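Local structure of putative rubredoxin reductase (Rhodopseudomonas palustris, 3FG2) at residues Gln261-Gly274 / Gln299-Pro313. The protein is an FAD-dependent ferredoxin reductase of the CYP199A2 system, probably passing electrons from NADH to a ferredoxin. Numbering follows the deposited sequence.
Sequences QQLLTSDPHISAIG and QARCVAARLTGDAKP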
loop_
_atom_site.group_PDB
_atom_site.type_symbol
_atom_site.label_atom_id
_atom_site.label_comp_id
_atom_site.label_asym_id
_atom_site.label_seq_id
_atom_site.Cartn_x
_atom_site.Cartn_y
_atom_site.Cartn_z
ATOM N N GLN A 261 15.437 9.702 11.322
ATOM C CA GLN A 261 15.953 8.358 11.065
ATOM C C GLN A 261 15.375 7.293 11.989
ATOM O O GLN A 261 15.275 6.125 11.618
ATOM C CB GLN A 261 17.474 8.339 11.200
ATOM C CG GLN A 261 18.199 9.182 10.178
ATOM C CD GLN A 261 19.699 9.246 10.428
ATOM O OE1 GLN A 261 20.436 9.876 9.666
ATOM N NE2 GLN A 261 20.157 8.596 11.496
ATOM N N GLN A 262 14.997 7.691 13.195
ATOM C CA GLN A 262 14.458 6.736 14.145
ATOM C C GLN A 262 12.942 6.733 14.200
ATOM O O GLN A 262 12.347 6.167 15.121
ATOM C CB GLN A 262 15.054 6.991 15.529
ATOM C CG GLN A 262 16.475 6.453 15.665
ATOM C CD GLN A 262 17.183 6.964 16.905
ATOM O OE1 GLN A 262 16.588 7.064 17.981
ATOM N NE2 GLN A 262 18.467 7.278 16.764
ATOM N N LEU A 263 12.327 7.359 13.200
ATOM C CA LEU A 263 10.875 7.427 13.085
ATOM C C LEU A 263 10.227 8.202 14.229
ATOM O O LEU A 263 9.106 7.906 14.649
ATOM C CB LEU A 263 10.301 6.005 12.989
ATOM C CG LEU A 263 11.084 5.138 11.985
ATOM C CD1 LEU A 263 10.530 3.723 11.935
ATOM C CD2 LEU A 263 11.020 5.790 10.619
ATOM N N LEU A 264 10.950 9.206 14.720
ATOM C CA LEU A 264 10.474 10.063 15.799
ATOM C C LEU A 264 10.093 11.428 15.250
ATOM O O LEU A 264 10.799 11.979 14.401
ATOM C CB LEU A 264 11.566 10.249 16.858
ATOM C CG LEU A 264 11.763 9.133 17.883
ATOM C CD1 LEU A 264 13.095 9.314 18.606
ATOM C CD2 LEU A 264 10.600 9.148 18.868
ATOM N N THR A 265 8.975 11.966 15.730
ATOM C CA THR A 265 8.534 13.291 15.304
ATOM C C THR A 265 9.383 14.299 16.066
ATOM O O THR A 265 10.315 13.922 16.777
ATOM C CB THR A 265 7.070 13.556 15.667
ATOM O OG1 THR A 265 6.935 13.566 17.095
ATOM C CG2 THR A 265 6.160 12.480 15.060
ATOM N N SER A 266 9.068 15.581 15.921
ATOM C CA SER A 266 9.817 16.613 16.625
ATOM C C SER A 266 9.518 16.512 18.121
ATOM O O SER A 266 10.205 17.108 18.947
ATOM C CB SER A 266 9.422 17.991 16.102
ATOM O OG SER A 266 8.022 18.168 16.199
ATOM N N ASP A 267 8.486 15.749 18.465
ATOM C CA ASP A 267 8.124 15.567 19.860
ATOM C C ASP A 267 8.473 14.175 20.348
ATOM O O ASP A 267 7.790 13.198 20.009
ATOM C CB ASP A 267 6.622 15.779 20.090
ATOM C CG ASP A 267 6.213 15.554 21.558
ATOM O OD1 ASP A 267 5.003 15.454 21.849
ATOM O OD2 ASP A 267 7.107 15.488 22.431
ATOM N N PRO A 268 9.553 14.050 21.134
ATOM C CA PRO A 268 9.853 12.698 21.605
ATOM C C PRO A 268 8.566 12.316 22.332
ATOM O O PRO A 268 7.816 13.200 22.734
ATOM C CB PRO A 268 11.044 12.917 22.536
ATOM C CG PRO A 268 10.835 14.319 23.034
ATOM C CD PRO A 268 10.416 15.047 21.785
ATOM N N HIS A 269 8.304 11.024 22.484
ATOM C CA HIS A 269 7.072 10.528 23.113
ATOM C C HIS A 269 6.080 10.271 21.986
ATOM O O HIS A 269 5.012 9.710 22.217
ATOM C CB HIS A 269 6.420 11.537 24.073
ATOM C CG HIS A 269 7.311 12.015 25.176
ATOM N ND1 HIS A 269 6.943 13.029 26.034
ATOM C CD2 HIS A 269 8.561 11.644 25.546
ATOM C CE1 HIS A 269 7.928 13.264 26.885
ATOM N NE2 HIS A 269 8.921 12.437 26.609
ATOM N N ILE A 270 6.424 10.700 20.773
ATOM C CA ILE A 270 5.543 10.497 19.627
ATOM C C ILE A 270 6.261 10.045 18.353
ATOM O O ILE A 270 7.082 10.776 17.781
ATOM C CB ILE A 270 4.737 11.774 19.299
ATOM C CG1 ILE A 270 3.871 12.165 20.499
ATOM C CG2 ILE A 270 3.836 11.524 18.089
ATOM C CD1 ILE A 270 2.919 13.324 20.231
ATOM N N SER A 271 5.934 8.836 17.910
ATOM C CA SER A 271 6.515 8.273 16.690
ATOM C C SER A 271 5.441 8.094 15.625
ATOM O O SER A 271 4.246 8.048 15.931
ATOM C CB SER A 271 7.147 6.907 16.972
ATOM O OG SER A 271 8.310 7.034 17.761
ATOM N N ALA A 272 5.873 7.988 14.374
ATOM C CA ALA A 272 4.951 7.770 13.258
ATOM C C ALA A 272 5.526 6.643 12.407
ATOM O O ALA A 272 6.715 6.649 12.091
ATOM C CB ALA A 272 4.804 9.036 12.429
ATOM N N ILE A 273 4.686 5.677 12.048
ATOM C CA ILE A 273 5.124 4.540 11.248
ATOM C C ILE A 273 4.093 4.149 10.185
ATOM O O ILE A 273 2.894 4.423 10.327
ATOM C CB ILE A 273 5.359 3.293 12.132
ATOM C CG1 ILE A 273 4.070 2.950 12.883
ATOM C CG2 ILE A 273 6.501 3.536 13.103
ATOM C CD1 ILE A 273 4.147 1.675 13.674
ATOM N N GLY A 274 4.574 3.495 9.127
ATOM C CA GLY A 274 3.688 3.043 8.071
ATOM C C GLY A 274 3.390 4.039 6.969
ATOM O O GLY A 274 4.154 4.962 6.711
ATOM N N GLN A 299 9.145 -0.913 9.777
ATOM C CA GLN A 299 9.140 0.311 10.554
ATOM C C GLN A 299 8.627 0.017 11.958
ATOM O O GLN A 299 9.148 0.553 12.944
ATOM C CB GLN A 299 8.289 1.378 9.867
ATOM C CG GLN A 299 9.099 2.299 8.968
ATOM C CD GLN A 299 8.279 3.441 8.419
ATOM O OE1 GLN A 299 7.384 3.958 9.094
ATOM N NE2 GLN A 299 8.587 3.859 7.197
ATOM N N ALA A 300 7.618 -0.847 12.051
ATOM C CA ALA A 300 7.065 -1.214 13.348
ATOM C C ALA A 300 8.156 -1.877 14.192
ATOM O O ALA A 300 8.320 -1.562 15.371
ATOM C CB ALA A 300 5.892 -2.159 13.172
ATOM N N ARG A 301 8.906 -2.792 13.582
ATOM C CA ARG A 301 9.983 -3.479 14.285
ATOM C C ARG A 301 11.018 -2.471 14.795
ATOM O O ARG A 301 11.481 -2.562 15.936
ATOM C CB ARG A 301 10.659 -4.493 13.353
ATOM C CG ARG A 301 9.870 -5.785 13.142
ATOM C CD ARG A 301 10.540 -6.670 12.091
ATOM N NE ARG A 301 10.149 -8.075 12.198
ATOM C CZ ARG A 301 8.917 -8.538 12.011
ATOM N NH1 ARG A 301 7.935 -7.708 11.697
ATOM N NH2 ARG A 301 8.665 -9.833 12.147
ATOM N N CYS A 302 11.369 -1.508 13.946
ATOM C CA CYS A 302 12.340 -0.485 14.300
ATOM C C CYS A 302 11.946 0.303 15.550
ATOM O O CYS A 302 12.787 0.585 16.414
ATOM C CB CYS A 302 12.523 0.480 13.137
ATOM S SG CYS A 302 13.711 1.780 13.481
ATOM N N VAL A 303 10.668 0.675 15.630
ATOM C CA VAL A 303 10.153 1.420 16.773
ATOM C C VAL A 303 10.102 0.530 18.011
ATOM O O VAL A 303 10.517 0.944 19.093
ATOM C CB VAL A 303 8.741 1.971 16.486
ATOM C CG1 VAL A 303 8.087 2.465 17.777
ATOM C CG2 VAL A 303 8.839 3.108 15.490
ATOM N N ALA A 304 9.593 -0.688 17.849
ATOM C CA ALA A 304 9.506 -1.623 18.960
ATOM C C ALA A 304 10.897 -1.848 19.538
ATOM O O ALA A 304 11.072 -1.923 20.755
ATOM C CB ALA A 304 8.922 -2.938 18.492
ATOM N N ALA A 305 11.889 -1.944 18.659
ATOM C CA ALA A 305 13.261 -2.166 19.086
ATOM C C ALA A 305 13.784 -0.966 19.861
ATOM O O ALA A 305 14.531 -1.116 20.832
ATOM C CB ALA A 305 14.146 -2.434 17.879
ATOM N N ARG A 306 13.382 0.225 19.435
ATOM C CA ARG A 306 13.823 1.449 20.096
ATOM C C ARG A 306 13.205 1.585 21.484
ATOM O O ARG A 306 13.910 1.736 22.479
ATOM C CB ARG A 306 13.443 2.669 19.255
ATOM C CG ARG A 306 14.171 3.948 19.645
ATOM C CD ARG A 306 13.588 5.137 18.908
ATOM N NE ARG A 306 12.298 5.502 19.479
ATOM C CZ ARG A 306 11.238 5.874 18.777
ATOM N NH1 ARG A 306 11.297 5.933 17.454
ATOM N NH2 ARG A 306 10.117 6.190 19.409
ATOM N N LEU A 307 11.882 1.523 21.545
ATOM C CA LEU A 307 11.172 1.665 22.809
ATOM C C LEU A 307 11.549 0.603 23.836
ATOM O O LEU A 307 11.028 0.614 24.955
ATOM C CB LEU A 307 9.661 1.630 22.569
ATOM C CG LEU A 307 9.103 2.694 21.622
ATOM C CD1 LEU A 307 7.596 2.519 21.477
ATOM C CD2 LEU A 307 9.430 4.073 22.161
ATOM N N THR A 308 12.444 -0.312 23.465
ATOM C CA THR A 308 12.865 -1.362 24.386
ATOM C C THR A 308 14.371 -1.461 24.555
ATOM O O THR A 308 14.852 -2.422 25.154
ATOM C CB THR A 308 12.361 -2.771 23.963
ATOM O OG1 THR A 308 13.034 -3.191 22.770
ATOM C CG2 THR A 308 10.857 -2.763 23.738
ATOM N N GLY A 309 15.127 -0.498 24.035
ATOM C CA GLY A 309 16.565 -0.588 24.212
ATOM C C GLY A 309 17.485 -0.103 23.111
ATOM O O GLY A 309 18.170 0.906 23.287
ATOM N N ASP A 310 17.546 -0.812 21.987
ATOM C CA ASP A 310 18.432 -0.362 20.917
ATOM C C ASP A 310 17.746 0.534 19.895
ATOM O O ASP A 310 16.894 0.093 19.116
ATOM C CB ASP A 310 19.124 -1.539 20.201
ATOM C CG ASP A 310 18.149 -2.524 19.604
ATOM O OD1 ASP A 310 18.491 -3.143 18.567
ATOM O OD2 ASP A 310 17.052 -2.689 20.180
ATOM N N ALA A 311 18.120 1.807 19.926
ATOM C CA ALA A 311 17.581 2.785 19.004
ATOM C C ALA A 311 18.529 2.811 17.816
ATOM O O ALA A 311 19.697 3.175 17.960
ATOM C CB ALA A 311 17.526 4.149 19.663
ATOM N N LYS A 312 18.028 2.410 16.650
ATOM C CA LYS A 312 18.838 2.389 15.436
ATOM C C LYS A 312 18.135 3.075 14.279
ATOM O O LYS A 312 16.915 3.181 14.259
ATOM C CB LYS A 312 19.147 0.949 15.022
ATOM C CG LYS A 312 20.222 0.267 15.834
ATOM C CD LYS A 312 20.461 -1.128 15.292
ATOM C CE LYS A 312 21.769 -1.695 15.791
ATOM N NZ LYS A 312 22.925 -0.841 15.395
ATOM N N PRO A 313 18.904 3.558 13.297
ATOM C CA PRO A 313 18.310 4.226 12.138
ATOM C C PRO A 313 17.470 3.218 11.365
ATOM O O PRO A 313 17.894 2.079 11.167
ATOM C CB PRO A 313 19.525 4.674 11.334
ATOM C CG PRO A 313 20.562 4.901 12.385
ATOM C CD PRO A 313 20.369 3.708 13.295
#
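Arg306, at the C-terminal end of helix 293-306, sends its guanidinium to the loop and strand of 261-274. CG lies anti to the backbone N (chi1 -164°), and a bend at chi3 brings NH1 and NH2 to Gln262 O and Ser271 OG. Arg306 NH2 gives a nearly straight, in-plane bond to Ser271 OG (2.6 Å, 165°); NH1 adds weak bonds to the same OG and to Gln262 O. Leu264 lays CD2 over one guanidinium face, offset toward NH2. With an alanine in place of Arg306, Ser271 OG and Gln262 O are likely to lose these donors, and Leu264 the flat group it covers. Two residues past the strand, Gly274 N gives its hydrogen to Gln299 OE1 (2.8 Å), the N-H coming from above the carbonyl plane.

Apolar packing fills the middle. Leu263 points CD1 at the helix, 3.6 Å from Gln299 CG, and also touches Cys302 and Val303. Ile273 CG2 meets Val303 CG2 tightly at 3.4 Å, while its CD1 reaches Ala300; the same isoleucine also touches Ala12 of helix 11-22.

At the outer margin, Gln262 runs its CG past Lys312 O and sets OE1 3.5 Å from Ala311 CB, and the Gln261 amide lies alongside the Pro313 ring.

Strand 270-272 is an edge strand of the five-stranded parallel sheet, next to 101-104, and runs nearly antiparallel to segment 299-306 of the helix (159°, 10.1 Å between axes). This strand-helix packing at the sheet margin belongs to the Rossmann-like FAD-binding domain of pyridine nucleotide-disulphide oxidoreductases, where Gly274, bonded to Gln299, touches FAD.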